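Local coordinates for ThermoDBP-single stranded DNA binding protein (Thermoproteus tenax, PDB 3TEK) that binds single-stranded DNA and probably stands in for the canonical single-stranded DNA-binding protein in the Thermoproteales, at residues V60-L64 against E73-I79; I118-L122 against L132-D136. All coordinates share one frame; numbering follows the deposited sequence.

Overall arrangement
Interaction 1 and interaction 2 lie on different elements of the same single-chain DNA-binding domain, their centres about 19 Å apart and their nearest atoms about 5 Å apart. Interaction 1 joins two consecutive helices, 52-68 and 71-79, about 15 Å from the centre of the chain, and it is buried and held by hydrocarbon. Interaction 2 pairs strands 116-124 and 131-142 of the four-stranded antiparallel sheet, about 7 Å from the centre but only partly buried, and three hydrogen bonds carry it. Strand 116-124 links them: it supplies half of interaction 2, and its Leu124 touches Val60, Leu64 and Ile79 of interaction 1.

Interaction 1: residues V60-L64 against E73-I79; sequences VAGSL and ENIFNRI
An apolar helix-helix contact within a helical hairpin joins helix 52-68 to the following helix 71-79, beside one end of strand 116-124. The two short segments run roughly antiparallel, at 146°, and their axes approach to 8.8 Å. Ala61 lies at the centre of the contact. Its methyl sits over the middle of the Phe76 ring in a CH-pi contact, CB lying 3.6 Å from the ring centroid and 5° off the normal. With chi1 at -177°, the Phe76 ring extends anti to its own backbone N and presents one face to the Ala61 methyl. Val60 CG1 approaches the same ring obliquely, 4.0 Å from Phe76 CD1, while Leu64 CD1 meets the ring edge near its plane.

Leu64 divides its two methyls between neighbours: CD1 lies 3.8 Å from Phe76 CB, and CD2 lies 4.0 Å from Ile75 CG2. Leu124 touches Val60, Leu64 and Ile79, and Pro126 lies against Leu64 and Ile75, so strand and loop extend the apolar patch. At the margin of this patch, Glu73 OE1 makes a salt bridge with Arg65. Ile79, one turn after Ile75, places its CD1 methyl next to Val60 CG1 and 4.2 Å from Leu64 CD1.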
loop_
_atom_site.group_PDB
_atom_site.type_symbol
_atom_site.label_atom_id
_atom_site.label_comp_id
_atom_site.label_asym_id
_atom_site.label_seq_id
_atom_site.Cartn_x
_atom_site.Cartn_y
_atom_site.Cartn_z
ATOM N N VAL A 60 3.865 6.840 -0.077
ATOM C CA VAL A 60 3.411 7.994 0.715
ATOM C C VAL A 60 4.295 9.206 0.490
ATOM O O VAL A 60 3.794 10.309 0.262
ATOM C CB VAL A 60 3.309 7.601 2.184
ATOM C CG1 VAL A 60 3.057 8.791 3.063
ATOM C CG2 VAL A 60 2.206 6.493 2.319
ATOM N N ALA A 61 5.600 9.018 0.568
ATOM C CA ALA A 61 6.563 10.132 0.475
ATOM C C ALA A 61 6.446 10.747 -0.898
ATOM O O ALA A 61 6.386 11.968 -1.020
ATOM C CB ALA A 61 7.989 9.645 0.704
ATOM N N GLY A 62 6.399 9.887 -1.921
ATOM C CA GLY A 62 6.227 10.314 -3.306
ATOM C C GLY A 62 4.949 11.110 -3.520
ATOM O O GLY A 62 4.979 12.151 -4.153
ATOM N N SER A 63 3.828 10.624 -2.984
ATOM C CA SER A 63 2.563 11.360 -3.099
ATOM C C SER A 63 2.621 12.720 -2.366
ATOM O O SER A 63 2.073 13.701 -2.847
ATOM C CB SER A 63 1.386 10.536 -2.601
ATOM O OG SER A 63 1.293 9.295 -3.308
ATOM N N LEU A 64 3.280 12.776 -1.219
ATOM C CA LEU A 64 3.371 14.030 -0.503
ATOM C C LEU A 64 4.164 15.092 -1.286
ATOM O O LEU A 64 3.775 16.251 -1.334
ATOM C CB LEU A 64 3.945 13.820 0.901
ATOM C CG LEU A 64 2.966 13.200 1.915
ATOM C CD1 LEU A 64 3.703 12.679 3.095
ATOM C CD2 LEU A 64 1.858 14.177 2.360
ATOM N N GLU A 73 8.347 16.617 1.656
ATOM C CA GLU A 73 9.350 15.847 2.380
ATOM C C GLU A 73 9.382 16.161 3.899
ATOM O O GLU A 73 9.611 15.276 4.704
ATOM C CB GLU A 73 10.734 16.017 1.726
ATOM C CG GLU A 73 11.784 14.964 2.162
ATOM C CD GLU A 73 11.404 13.499 1.835
ATOM O OE1 GLU A 73 10.516 13.253 0.985
ATOM O OE2 GLU A 73 12.010 12.582 2.441
ATOM N N ASN A 74 9.135 17.412 4.283
ATOM C CA ASN A 74 9.020 17.773 5.706
ATOM C C ASN A 74 7.816 17.114 6.372
ATOM O O ASN A 74 7.890 16.704 7.516
ATOM C CB ASN A 74 8.934 19.285 5.868
ATOM C CG ASN A 74 10.223 19.964 5.486
ATOM O OD1 ASN A 74 11.292 19.514 5.855
ATOM N ND2 ASN A 74 10.130 21.044 4.755
ATOM N N ILE A 75 6.707 17.048 5.638
ATOM C CA ILE A 75 5.481 16.446 6.142
ATOM C C ILE A 75 5.806 14.992 6.378
ATOM O O ILE A 75 5.556 14.464 7.453
ATOM C CB ILE A 75 4.301 16.557 5.152
ATOM C CG1 ILE A 75 4.004 18.027 4.787
ATOM C CG2 ILE A 75 3.045 15.934 5.757
ATOM C CD1 ILE A 75 2.873 18.230 3.738
ATOM N N PHE A 76 6.395 14.360 5.376
ATOM C CA PHE A 76 6.729 12.944 5.472
ATOM C C PHE A 76 7.657 12.619 6.641
ATOM O O PHE A 76 7.428 11.647 7.379
ATOM C CB PHE A 76 7.351 12.421 4.185
ATOM C CG PHE A 76 7.640 10.950 4.232
ATOM C CD1 PHE A 76 6.602 10.032 4.316
ATOM C CD2 PHE A 76 8.945 10.488 4.211
ATOM C CE1 PHE A 76 6.857 8.684 4.393
ATOM C CE2 PHE A 76 9.220 9.141 4.266
ATOM C CZ PHE A 76 8.171 8.227 4.359
ATOM N N ASN A 77 8.706 13.422 6.782
ATOM C CA ASN A 77 9.670 13.230 7.871
ATOM C C ASN A 77 9.037 13.349 9.249
ATOM O O ASN A 77 9.384 12.603 10.147
ATOM C CB ASN A 77 10.867 14.185 7.721
ATOM C CG ASN A 77 11.849 13.710 6.672
ATOM O OD1 ASN A 77 11.892 12.522 6.355
ATOM N ND2 ASN A 77 12.632 14.637 6.113
ATOM N N ARG A 78 8.082 14.263 9.397
ATOM C CA ARG A 78 7.326 14.342 10.632
ATOM C C ARG A 78 6.469 13.089 10.879
ATOM O O ARG A 78 6.538 12.492 11.948
ATOM C CB ARG A 78 6.423 15.552 10.631
ATOM C CG ARG A 78 5.531 15.612 11.854
ATOM C CD ARG A 78 4.882 16.950 11.951
ATOM N NE ARG A 78 4.063 17.227 10.781
ATOM C CZ ARG A 78 2.828 16.757 10.577
ATOM N NH1 ARG A 78 2.240 15.941 11.459
ATOM N NH2 ARG A 78 2.176 17.093 9.467
ATOM N N ILE A 79 5.646 12.705 9.910
ATOM C CA ILE A 79 4.676 11.652 10.164
ATOM C C ILE A 79 5.283 10.269 10.187
ATOM O O ILE A 79 4.747 9.360 10.856
ATOM C CB ILE A 79 3.485 11.681 9.170
ATOM C CG1 ILE A 79 3.912 11.307 7.759
ATOM C CG2 ILE A 79 2.844 13.026 9.167
ATOM C CD1 ILE A 79 2.730 11.078 6.838
#

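Interaction 2: residues I118-L122 against L132-D136; sequences ISTEL and LWNRD
Trp133 and Thr120 reach one another because both side chains stretch away from their backbone N: chi1 is -178° for the indole and -169° for the threonine hydroxyl oxygen. The threonine side chain stands roughly perpendicular to that of the tryptophan, and Trp133 NE1 donates to Thr120 OG1 over 2.9 Å. The oxygen lies in the ring plane, at the indole edge, although the bond is bent to 143° at the hydrogen. Thr120 OG1 is also hydrogen-bonded to Thr138 OG1, further along strand 131-142.

This is the antiparallel beta hairpin of strands 116-124 and 131-142, at the outer side of the sheet within this chain. Leu122 and Trp133 form a non-hydrogen-bonded pair, and Leu122 CD2 comes obliquely to within 4.0 Å of Trp133 CD1. Both side chains face helix 83-108, touching its Leu92. Alongside them the backbone contributes Asn134 N to Glu121 O, 2.9 Å, and a CA-H...O contact from Leu122 CA to Leu132 O.

Glu121 and Asn134 run alongside each other in the same direction on the other face of the sheet. Asn134 ND2 donates to Glu121 OE1 at 2.9 Å; the acceptor is in the amide plane, but the amide reaches it from above the carboxylate plane, and the two planes are well turned from one another. Glu121 OE2 has Arg29 as a long, weak ion-pair partner. Asn134 is also the centre of an inverse gamma turn, just before the chain bends sharply at Asp136.

The indole N-H is thus tied to a hydroxyl on the helix-covered face, while on the other face an amide N-H offers one carboxylate oxygen a bent hydrogen bond.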
loop_
_atom_site.group_PDB
_atom_site.type_symbol
_atom_site.label_atom_id
_atom_site.label_comp_id
_atom_site.label_asym_id
_atom_site.label_seq_id
_atom_site.Cartn_x
_atom_site.Cartn_y
_atom_site.Cartn_z
ATOM N N ILE A 118 -1.400 -6.315 -6.549
ATOM C CA ILE A 118 -2.564 -5.794 -5.891
ATOM C C ILE A 118 -2.640 -4.316 -6.151
ATOM O O ILE A 118 -1.673 -3.629 -6.032
ATOM C CB ILE A 118 -2.463 -6.034 -4.410
ATOM C CG1 ILE A 118 -2.460 -7.524 -4.156
ATOM C CG2 ILE A 118 -3.593 -5.393 -3.669
ATOM C CD1 ILE A 118 -2.028 -7.897 -2.826
ATOM N N SER A 119 -3.801 -3.837 -6.531
ATOM C CA SER A 119 -4.021 -2.409 -6.584
ATOM C C SER A 119 -5.057 -2.070 -5.518
ATOM O O SER A 119 -6.078 -2.774 -5.351
ATOM C CB SER A 119 -4.526 -1.958 -7.938
ATOM O OG SER A 119 -5.831 -2.454 -8.134
ATOM N N THR A 120 -4.794 -0.998 -4.800
ATOM C CA THR A 120 -5.725 -0.553 -3.773
ATOM C C THR A 120 -5.693 0.961 -3.655
ATOM O O THR A 120 -4.914 1.634 -4.335
ATOM C CB THR A 120 -5.437 -1.240 -2.431
ATOM O OG1 THR A 120 -6.528 -0.973 -1.515
ATOM C CG2 THR A 120 -4.073 -0.794 -1.880
ATOM N N GLU A 121 -6.589 1.494 -2.847
ATOM C CA GLU A 121 -6.654 2.927 -2.596
ATOM C C GLU A 121 -6.541 3.207 -1.115
ATOM O O GLU A 121 -7.102 2.476 -0.300
ATOM C CB GLU A 121 -7.973 3.498 -3.075
ATOM C CG GLU A 121 -8.167 3.451 -4.558
ATOM C CD GLU A 121 -9.256 4.427 -5.033
ATOM O OE1 GLU A 121 -9.908 5.123 -4.201
ATOM O OE2 GLU A 121 -9.438 4.486 -6.252
ATOM N N LEU A 122 -5.807 4.273 -0.797
ATOM C CA LEU A 122 -5.583 4.760 0.570
ATOM C C LEU A 122 -5.892 6.268 0.628
ATOM O O LEU A 122 -5.722 6.984 -0.379
ATOM C CB LEU A 122 -4.101 4.543 0.976
ATOM C CG LEU A 122 -3.409 3.239 0.498
ATOM C CD1 LEU A 122 -1.903 3.273 0.693
ATOM C CD2 LEU A 122 -4.005 2.012 1.225
ATOM N N LEU A 132 -5.989 5.634 5.950
ATOM C CA LEU A 132 -7.262 4.897 5.891
ATOM C C LEU A 132 -7.234 4.033 4.638
ATOM O O LEU A 132 -6.841 4.482 3.555
ATOM C CB LEU A 132 -8.475 5.856 5.893
ATOM C CG LEU A 132 -8.573 6.829 7.092
ATOM C CD1 LEU A 132 -9.440 8.054 6.784
ATOM C CD2 LEU A 132 -9.030 6.125 8.422
ATOM N N TRP A 133 -7.570 2.763 4.800
ATOM C CA TRP A 133 -7.599 1.820 3.693
ATOM C C TRP A 133 -8.999 1.839 3.074
ATOM O O TRP A 133 -9.967 1.618 3.779
ATOM C CB TRP A 133 -7.312 0.427 4.221
ATOM C CG TRP A 133 -7.270 -0.638 3.192
ATOM C CD1 TRP A 133 -7.060 -0.506 1.846
ATOM C CD2 TRP A 133 -7.397 -2.027 3.439
ATOM N NE1 TRP A 133 -7.077 -1.732 1.245
ATOM C CE2 TRP A 133 -7.286 -2.688 2.199
ATOM C CE3 TRP A 133 -7.613 -2.777 4.583
ATOM C CZ2 TRP A 133 -7.374 -4.066 2.075
ATOM C CZ3 TRP A 133 -7.721 -4.176 4.461
ATOM C CH2 TRP A 133 -7.599 -4.794 3.211
ATOM N N ASN A 134 -9.079 2.107 1.766
ATOM C CA ASN A 134 -10.328 2.076 0.997
ATOM C C ASN A 134 -10.475 0.662 0.454
ATOM O O ASN A 134 -10.237 0.426 -0.732
ATOM C CB ASN A 134 -10.248 3.132 -0.121
ATOM C CG ASN A 134 -11.591 3.441 -0.788
ATOM O OD1 ASN A 134 -12.664 3.205 -0.235
ATOM N ND2 ASN A 134 -11.517 4.021 -1.996
ATOM N N ARG A 135 -10.798 -0.275 1.354
ATOM C CA ARG A 135 -10.785 -1.718 1.035
ATOM C C ARG A 135 -11.665 -2.067 -0.154
ATOM O O ARG A 135 -11.331 -2.972 -0.917
ATOM C CB ARG A 135 -11.285 -2.609 2.204
ATOM C CG ARG A 135 -10.820 -2.236 3.593
ATOM N N ASP A 136 -12.813 -1.389 -0.261
ATOM C CA ASP A 136 -13.783 -1.651 -1.357
ATOM C C ASP A 136 -13.126 -1.531 -2.736
ATOM O O ASP A 136 -13.590 -2.147 -3.680
ATOM C CB ASP A 136 -14.982 -0.692 -1.313
ATOM C CG ASP A 136 -15.874 -0.897 -0.082
ATOM O OD1 ASP A 136 -15.686 -1.906 0.645
ATOM O OD2 ASP A 136 -16.787 -0.046 0.123
#